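Local structure of AimR transcriptional regulator (Bacillus phage phi3T, 5ZVV) at residues N37-E40 / K41-E44; E127-L130 / N131-I134; R297-Y300 / Y301-G305. The protein activates transcription of the phage aimX locus as a homodimer, apparently favouring lytic growth until the arbitrium peptide turns it into an inactive monomer. All coordinates share one frame; numbering follows the deposited sequence.

Contact 1 of 3, residues N37-E40 / K41-E44; sequences NTPE and KEME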
loop_
_atom_site.group_PDB
_atom_site.type_symbol
_atom_site.label_atom_id
_atom_site.label_comp_id
_atom_site.label_asym_id
_atom_site.label_seq_id
_atom_site.Cartn_x
_atom_site.Cartn_y
_atom_site.Cartn_z
ATOM N N ASN A 37 -20.884 -14.332 42.341
ATOM C CA ASN A 37 -21.636 -15.579 42.276
ATOM C C ASN A 37 -22.864 -15.489 41.382
ATOM O O ASN A 37 -23.715 -16.384 41.427
ATOM C CB ASN A 37 -22.039 -16.039 43.681
ATOM C CG ASN A 37 -20.904 -16.742 44.408
ATOM O OD1 ASN A 37 -20.689 -17.943 44.237
ATOM N ND2 ASN A 37 -20.168 -15.992 45.222
ATOM N N THR A 38 -22.974 -14.439 40.577
ATOM C CA THR A 38 -24.057 -14.354 39.609
ATOM C C THR A 38 -23.952 -15.522 38.634
ATOM O O THR A 38 -22.855 -15.806 38.134
ATOM C CB THR A 38 -23.992 -13.030 38.850
ATOM O OG1 THR A 38 -23.937 -11.939 39.779
ATOM C CG2 THR A 38 -25.211 -12.869 37.952
ATOM N N PRO A 39 -25.044 -16.239 38.369
ATOM C CA PRO A 39 -25.001 -17.297 37.350
ATOM C C PRO A 39 -24.480 -16.757 36.025
ATOM O O PRO A 39 -24.719 -15.601 35.668
ATOM C CB PRO A 39 -26.463 -17.747 37.248
ATOM C CG PRO A 39 -27.035 -17.437 38.595
ATOM C CD PRO A 39 -26.344 -16.184 39.060
ATOM N N GLU A 40 -23.745 -17.608 35.302
ATOM C CA GLU A 40 -23.064 -17.153 34.093
ATOM C C GLU A 40 -24.048 -16.598 33.072
ATOM O O GLU A 40 -23.780 -15.570 32.437
ATOM C CB GLU A 40 -22.250 -18.296 33.485
ATOM C CG GLU A 40 -21.053 -18.730 34.315
ATOM C CD GLU A 40 -21.376 -19.851 35.284
ATOM O OE1 GLU A 40 -22.571 -20.084 35.564
ATOM O OE2 GLU A 40 -20.427 -20.506 35.763
ATOM N N LYS A 41 -25.200 -17.252 32.913
ATOM C CA LYS A 41 -26.193 -16.797 31.946
ATOM C C LYS A 41 -26.803 -15.451 32.318
ATOM O O LYS A 41 -27.382 -14.790 31.450
ATOM C CB LYS A 41 -27.302 -17.841 31.802
ATOM C CG LYS A 41 -26.842 -19.176 31.232
ATOM C CD LYS A 41 -26.441 -19.046 29.768
ATOM C CE LYS A 41 -26.158 -20.407 29.136
ATOM N NZ LYS A 41 -24.990 -21.093 29.756
ATOM N N GLU A 42 -26.689 -15.029 33.576
ATOM C CA GLU A 42 -27.299 -13.791 34.043
ATOM C C GLU A 42 -26.304 -12.652 34.193
ATOM O O GLU A 42 -26.694 -11.559 34.616
ATOM C CB GLU A 42 -28.010 -14.027 35.378
ATOM C CG GLU A 42 -29.069 -15.105 35.318
ATOM C CD GLU A 42 -29.404 -15.657 36.684
ATOM O OE1 GLU A 42 -29.389 -14.881 37.663
ATOM O OE2 GLU A 42 -29.669 -16.872 36.778
HETATM N N MSE A 43 -25.037 -12.877 33.866
HETATM C CA MSE A 43 -24.043 -11.817 33.936
HETATM C C MSE A 43 -24.311 -10.760 32.877
HETATM O O MSE A 43 -24.592 -11.081 31.724
HETATM C CB MSE A 43 -22.636 -12.389 33.778
HETATM C CG MSE A 43 -22.043 -12.869 35.080
HETATM SE SE MSE A 43 -21.710 -11.372 36.282
HETATM C CE MSE A 43 -20.037 -10.740 35.510
ATOM N N GLU A 44 -24.225 -9.495 33.274
ATOM C CA GLU A 44 -24.534 -8.407 32.358
ATOM C C GLU A 44 -23.283 -7.814 31.720
ATOM O O GLU A 44 -23.300 -7.475 30.531
ATOM C CB GLU A 44 -25.323 -7.321 33.098
ATOM C CG GLU A 44 -25.849 -6.200 32.217
ATOM C CD GLU A 44 -26.891 -5.351 32.922
ATOM O OE1 GLU A 44 -27.535 -5.861 33.862
ATOM O OE2 GLU A 44 -27.063 -4.175 32.540
#

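Contact 2 of 3, residues E127-L130 / N131-I134; sequences EISL and NDAI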
loop_
_atom_site.group_PDB
_atom_site.type_symbol
_atom_site.label_atom_id
_atom_site.label_comp_id
_atom_site.label_asym_id
_atom_site.label_seq_id
_atom_site.Cartn_x
_atom_site.Cartn_y
_atom_site.Cartn_z
ATOM N N GLU A 127 -6.635 -17.852 5.722
ATOM C CA GLU A 127 -7.616 -18.735 5.107
ATOM C C GLU A 127 -8.611 -17.980 4.240
ATOM O O GLU A 127 -9.479 -18.606 3.624
ATOM C CB GLU A 127 -8.359 -19.533 6.183
ATOM C CG GLU A 127 -7.477 -20.505 6.949
ATOM C CD GLU A 127 -8.190 -21.146 8.124
ATOM O OE1 GLU A 127 -9.270 -20.647 8.507
ATOM O OE2 GLU A 127 -7.673 -22.146 8.665
ATOM N N ILE A 128 -8.506 -16.654 4.183
ATOM C CA ILE A 128 -9.358 -15.827 3.341
ATOM C C ILE A 128 -8.507 -14.693 2.787
ATOM O O ILE A 128 -7.506 -14.292 3.388
ATOM C CB ILE A 128 -10.582 -15.282 4.112
ATOM C CG1 ILE A 128 -11.638 -14.737 3.147
ATOM C CG2 ILE A 128 -10.161 -14.206 5.105
ATOM C CD1 ILE A 128 -12.824 -14.100 3.839
ATOM N N SER A 129 -8.894 -14.195 1.618
ATOM C CA SER A 129 -8.221 -13.042 1.049
ATOM C C SER A 129 -8.635 -11.771 1.787
ATOM O O SER A 129 -9.692 -11.700 2.419
ATOM C CB SER A 129 -8.540 -12.915 -0.441
ATOM O OG SER A 129 -8.092 -11.671 -0.951
ATOM N N LEU A 130 -7.774 -10.756 1.704
ATOM C CA LEU A 130 -8.086 -9.472 2.322
ATOM C C LEU A 130 -9.286 -8.820 1.645
ATOM O O LEU A 130 -10.203 -8.326 2.314
ATOM C CB LEU A 130 -6.860 -8.562 2.265
ATOM C CG LEU A 130 -6.895 -7.277 3.087
ATOM C CD1 LEU A 130 -5.526 -7.016 3.688
ATOM C CD2 LEU A 130 -7.331 -6.100 2.228
ATOM N N ASN A 131 -9.299 -8.816 0.311
ATOM C CA ASN A 131 -10.458 -8.305 -0.410
ATOM C C ASN A 131 -11.676 -9.193 -0.196
ATOM O O ASN A 131 -12.803 -8.689 -0.132
ATOM C CB ASN A 131 -10.138 -8.173 -1.901
ATOM C CG ASN A 131 -9.131 -7.079 -2.183
ATOM O OD1 ASN A 131 -8.401 -6.644 -1.291
ATOM N ND2 ASN A 131 -9.089 -6.622 -3.431
ATOM N N ASP A 132 -11.470 -10.510 -0.087
ATOM C CA ASP A 132 -12.570 -11.404 0.265
ATOM C C ASP A 132 -13.105 -11.089 1.654
ATOM O O ASP A 132 -14.307 -11.225 1.910
ATOM C CB ASP A 132 -12.114 -12.861 0.191
ATOM C CG ASP A 132 -12.013 -13.371 -1.230
ATOM O OD1 ASP A 132 -12.375 -12.625 -2.161
ATOM O OD2 ASP A 132 -11.571 -14.527 -1.411
ATOM N N ALA A 133 -12.224 -10.679 2.569
ATOM C CA ALA A 133 -12.675 -10.262 3.892
ATOM C C ALA A 133 -13.440 -8.949 3.828
ATOM O O ALA A 133 -14.380 -8.742 4.602
ATOM C CB ALA A 133 -11.483 -10.140 4.843
ATOM N N ILE A 134 -13.058 -8.055 2.913
ATOM C CA ILE A 134 -13.796 -6.808 2.746
ATOM C C ILE A 134 -15.188 -7.082 2.180
ATOM O O ILE A 134 -16.186 -6.523 2.652
ATOM C CB ILE A 134 -12.995 -5.837 1.862
ATOM C CG1 ILE A 134 -11.657 -5.500 2.528
ATOM C CG2 ILE A 134 -13.796 -4.571 1.590
ATOM C CD1 ILE A 134 -10.767 -4.599 1.703
#

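Contact 3 of 3, residues R297-Y300 / Y301-G305; sequences RAFY and YINQG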
loop_
_atom_site.group_PDB
_atom_site.type_symbol
_atom_site.label_atom_id
_atom_site.label_comp_id
_atom_site.label_asym_id
_atom_site.label_seq_id
_atom_site.Cartn_x
_atom_site.Cartn_y
_atom_site.Cartn_z
ATOM N N ARG A 297 22.222 -16.036 17.492
ATOM C CA ARG A 297 23.293 -16.914 17.955
ATOM C C ARG A 297 24.560 -16.719 17.128
ATOM O O ARG A 297 25.671 -16.703 17.675
ATOM C CB ARG A 297 22.825 -18.369 17.903
ATOM C CG ARG A 297 23.855 -19.390 18.346
ATOM C CD ARG A 297 23.281 -20.795 18.280
ATOM N NE ARG A 297 24.272 -21.803 18.634
ATOM C CZ ARG A 297 24.056 -23.114 18.589
ATOM N NH1 ARG A 297 22.877 -23.584 18.200
ATOM N NH2 ARG A 297 25.022 -23.955 18.931
ATOM N N ALA A 298 24.414 -16.566 15.810
ATOM C CA ALA A 298 25.576 -16.291 14.971
ATOM C C ALA A 298 26.183 -14.933 15.307
ATOM O O ALA A 298 27.407 -14.772 15.294
ATOM C CB ALA A 298 25.187 -16.362 13.494
ATOM N N PHE A 299 25.339 -13.945 15.604
ATOM C CA PHE A 299 25.817 -12.650 16.080
ATOM C C PHE A 299 26.687 -12.817 17.323
ATOM O O PHE A 299 27.813 -12.304 17.388
ATOM C CB PHE A 299 24.609 -11.752 16.365
ATOM C CG PHE A 299 24.926 -10.282 16.491
ATOM C CD1 PHE A 299 26.223 -9.807 16.371
ATOM C CD2 PHE A 299 23.907 -9.374 16.738
ATOM C CE1 PHE A 299 26.496 -8.452 16.495
ATOM C CE2 PHE A 299 24.174 -8.018 16.862
ATOM C CZ PHE A 299 25.470 -7.559 16.741
ATOM N N TYR A 300 26.177 -13.551 18.317
ATOM C CA TYR A 300 26.933 -13.807 19.540
ATOM C C TYR A 300 28.262 -14.493 19.242
ATOM O O TYR A 300 29.306 -14.112 19.790
ATOM C CB TYR A 300 26.082 -14.649 20.491
ATOM C CG TYR A 300 26.801 -15.157 21.717
ATOM C CD1 TYR A 300 27.069 -14.314 22.789
ATOM C CD2 TYR A 300 27.188 -16.489 21.815
ATOM C CE1 TYR A 300 27.715 -14.778 23.917
ATOM C CE2 TYR A 300 27.835 -16.962 22.938
ATOM C CZ TYR A 300 28.095 -16.102 23.987
ATOM O OH TYR A 300 28.741 -16.569 25.111
ATOM N N TYR A 301 28.245 -15.504 18.367
ATOM C CA TYR A 301 29.486 -16.164 17.975
ATOM C C TYR A 301 30.464 -15.178 17.345
ATOM O O TYR A 301 31.663 -15.202 17.651
ATOM C CB TYR A 301 29.188 -17.311 17.009
ATOM C CG TYR A 301 28.643 -18.557 17.667
ATOM C CD1 TYR A 301 28.826 -18.792 19.024
ATOM C CD2 TYR A 301 27.951 -19.506 16.925
ATOM C CE1 TYR A 301 28.331 -19.936 19.625
ATOM C CE2 TYR A 301 27.453 -20.650 17.515
ATOM C CZ TYR A 301 27.645 -20.863 18.864
ATOM O OH TYR A 301 27.148 -22.008 19.451
ATOM N N ILE A 302 29.968 -14.304 16.464
ATOM C CA ILE A 302 30.821 -13.302 15.826
ATOM C C ILE A 302 31.480 -12.423 16.878
ATOM O O ILE A 302 32.681 -12.133 16.810
ATOM C CB ILE A 302 30.006 -12.458 14.829
ATOM C CG1 ILE A 302 29.601 -13.290 13.613
ATOM C CG2 ILE A 302 30.791 -11.225 14.406
ATOM C CD1 ILE A 302 28.555 -12.616 12.749
ATOM N N ASN A 303 30.701 -11.979 17.866
ATOM C CA ASN A 303 31.273 -11.151 18.921
ATOM C C ASN A 303 32.331 -11.909 19.714
ATOM O O ASN A 303 33.367 -11.340 20.077
ATOM C CB ASN A 303 30.171 -10.637 19.845
ATOM C CG ASN A 303 29.382 -9.500 19.228
ATOM O OD1 ASN A 303 29.819 -8.888 18.253
ATOM N ND2 ASN A 303 28.221 -9.208 19.796
ATOM N N GLN A 304 32.098 -13.193 19.983
ATOM C CA GLN A 304 33.068 -13.974 20.743
ATOM C C GLN A 304 34.204 -14.527 19.888
ATOM O O GLN A 304 35.058 -15.248 20.417
ATOM C CB GLN A 304 32.366 -15.119 21.474
ATOM C CG GLN A 304 31.563 -14.666 22.680
ATOM C CD GLN A 304 31.615 -15.665 23.820
ATOM O OE1 GLN A 304 31.126 -16.790 23.701
ATOM N NE2 GLN A 304 32.220 -15.261 24.934
ATOM N N GLY A 305 34.245 -14.212 18.595
ATOM C CA GLY A 305 35.320 -14.659 17.737
ATOM C C GLY A 305 35.182 -16.066 17.200
ATOM O O GLY A 305 36.097 -16.541 16.513
#

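Contact 1 of 3, residues N37-E40 / K41-E44
Pro-39 and Glu-42 meet across one short turn of 3-10 helix, which lies in the loop between helix 29-36 and helix 47-56. Two backbone hydrogen bonds of the i to i+3 kind make the turn. Glu-42 N donates to Pro-39 O at 2.9 Å. Met-43 N donates to Glu-40 O at 3.3 Å, longer but straighter, with an angle of 164° at the hydrogen. In both bonds the donor stands above the plane of the accepting carbonyl, not on a lone pair, in keeping with the tight winding of a 3-10 turn.

The polar ends of Glu-40, Lys-41 and Thr-38 find partners outside the turn. Glu-40 carries CG beside its backbone N, and the chain then bends at chi2 (91°). Its OE2 forms a salt bridge with Lys-1. The Lys-41 chain is bent as well, and its NZ donates to Glu-71 O. These two bonds tie the turn to the N-terminus and to the loop after helix 61-69. Thr-38 OG1 is bonded back to Phe-35 O, in the last turn of helix 29-36.

The remaining contacts are van der Waals ones. Met-43 is a selenomethionine, introduced by labelling. Its side chain crosses that of Thr-38 at about a right angle, with SE 3.8 Å from Thr-38 CB. Glu-40 and Met-43 both also touch Tyr-68 of helix 61-69, so the buried side of the turn faces that helix. Thr-38 CG2, anti to the backbone N, reaches the backbone of Glu-42, 3.9 Å from its O. On the exposed side, the extended Glu-42 chain lays its carboxylate against the proline ring: OE2 lies 3.2 Å from Pro-39 CG, and OE1 lies 3.6 Å from Pro-39 CD.

Contact 2 of 3, residues E127-L130 / N131-I134
Ser-129 O accepts from Ala-133 N at 2.7 Å, and Leu-130 O accepts from Ile-134 N at 2.9 Å, so the backbone passes from an extended approach straight into alpha-helical bonding. The Ser-129 hydroxyl adds a weak bond: OG lies 3.3 Å from Asn-131 N, with an angle of only 127° at the hydrogen. With chi1 at 169°, OG lies opposite the serine's own N and beside its carbonyl carbon, close enough to accept from the Asn-131 N-H. Ser-129 is thus the N-cap of helix 130-139. Asp-132 rests its carboxylate beside the cap, with OD2 3.6 Å from Ser-129 CB, while its OD1 forms a salt bridge with Arg-135.

Ile-128, just before the cap, folds back over the turn. Its CG1 packs 3.5 Å from Asp-132 CB, and its CG2 lies 4.3 Å from Ala-133 CB. Both Ile-128 and Ala-133 also touch Leu-123 of helix 108-124. Leu-130 faces elsewhere, on Ala-158 and Tyr-159 of helix 145-161. Its CD2 meets Ile-134 CD1 at 3.8 Å. Ile-134 and Asn-131 also pack on Asn-131 and Ile-134 of the second subunit, respectively, which places this turn at the dimer interface.

Contact 3 of 3, residues R297-Y300 / Y301-G305
Arg-297 and Tyr-301 lie side by side, one turn apart on helix 291-304, and point the same way. The arginine chain is fully extended (chi1 to chi3 all near 180°), which carries its guanidinium as far as the tyrosine hydroxyl. There NE and NH2 both donate to Tyr-301 OH, at 3.0 Å and 2.9 Å. The oxygen lies almost in the guanidinium plane, so the grip is side-on and two nitrogens share one atom. The guanidinium and ring planes stand 62° apart, so this is not a stack. Lower down, Arg-297 CG makes a CH-pi contact over the ring face, 4.3 Å from the centroid of the Tyr-301 ring. The backbone Arg-297 O lies over a face of the same ring. Tyr-301 is buried, and helix 307-318 packs against it.

The solvent side is looser and belongs to Gln-304 and Gly-305, both exposed. The Gln-304 chain bends back over Tyr-300, with CG over one ring face, 4.2 Å from the Tyr-300 ring centroid. The bend brings its OE1 to 2.8 Å from Tyr-300 OH. Tyr-300 itself also packs on Asn-281, Val-284 and Tyr-286 of a loop. Gly-305, the first residue to leave helical phi/psi, has positive phi (82°) and closes a Schellman motif with two bonds back into the last turn, one from its N to Ile-302 O.

Phe-299 and Ile-302 pack against neighbouring helices. Phe-299 meets Phe-272 of helix 260-277, and its ring meets that of Tyr-333 in helix 324-338. Asn-303 crosses the Phe-299 ring obliquely, and its ND2 is bonded to Asn-275 O. Ile-302 touches Ala-310 and Leu-336. The end of helix 291-304 therefore packs against three neighbours: helices 260-277, 307-318 and 324-338.

The three contacts follow one another along a chain of helices and loops without strands, and none touches another. Contact 1 lies in the loop between helices 29-36 and 47-56. Contact 2 starts helix 130-139, and contact 3 lies in the last turns of helix 291-304 and runs just past them. Centres of contacts 1 and 2 are 36 Å apart, those of contacts 2 and 3 are 42 Å apart, and contacts 1 and 3 are 56 Å apart on opposite sides of the chain's centre. Contacts 2 and 3 both belong to the TPR-like helical part of AimR. Only contact 2 touches the second subunit, so it alone bears directly on the dimer, the active form.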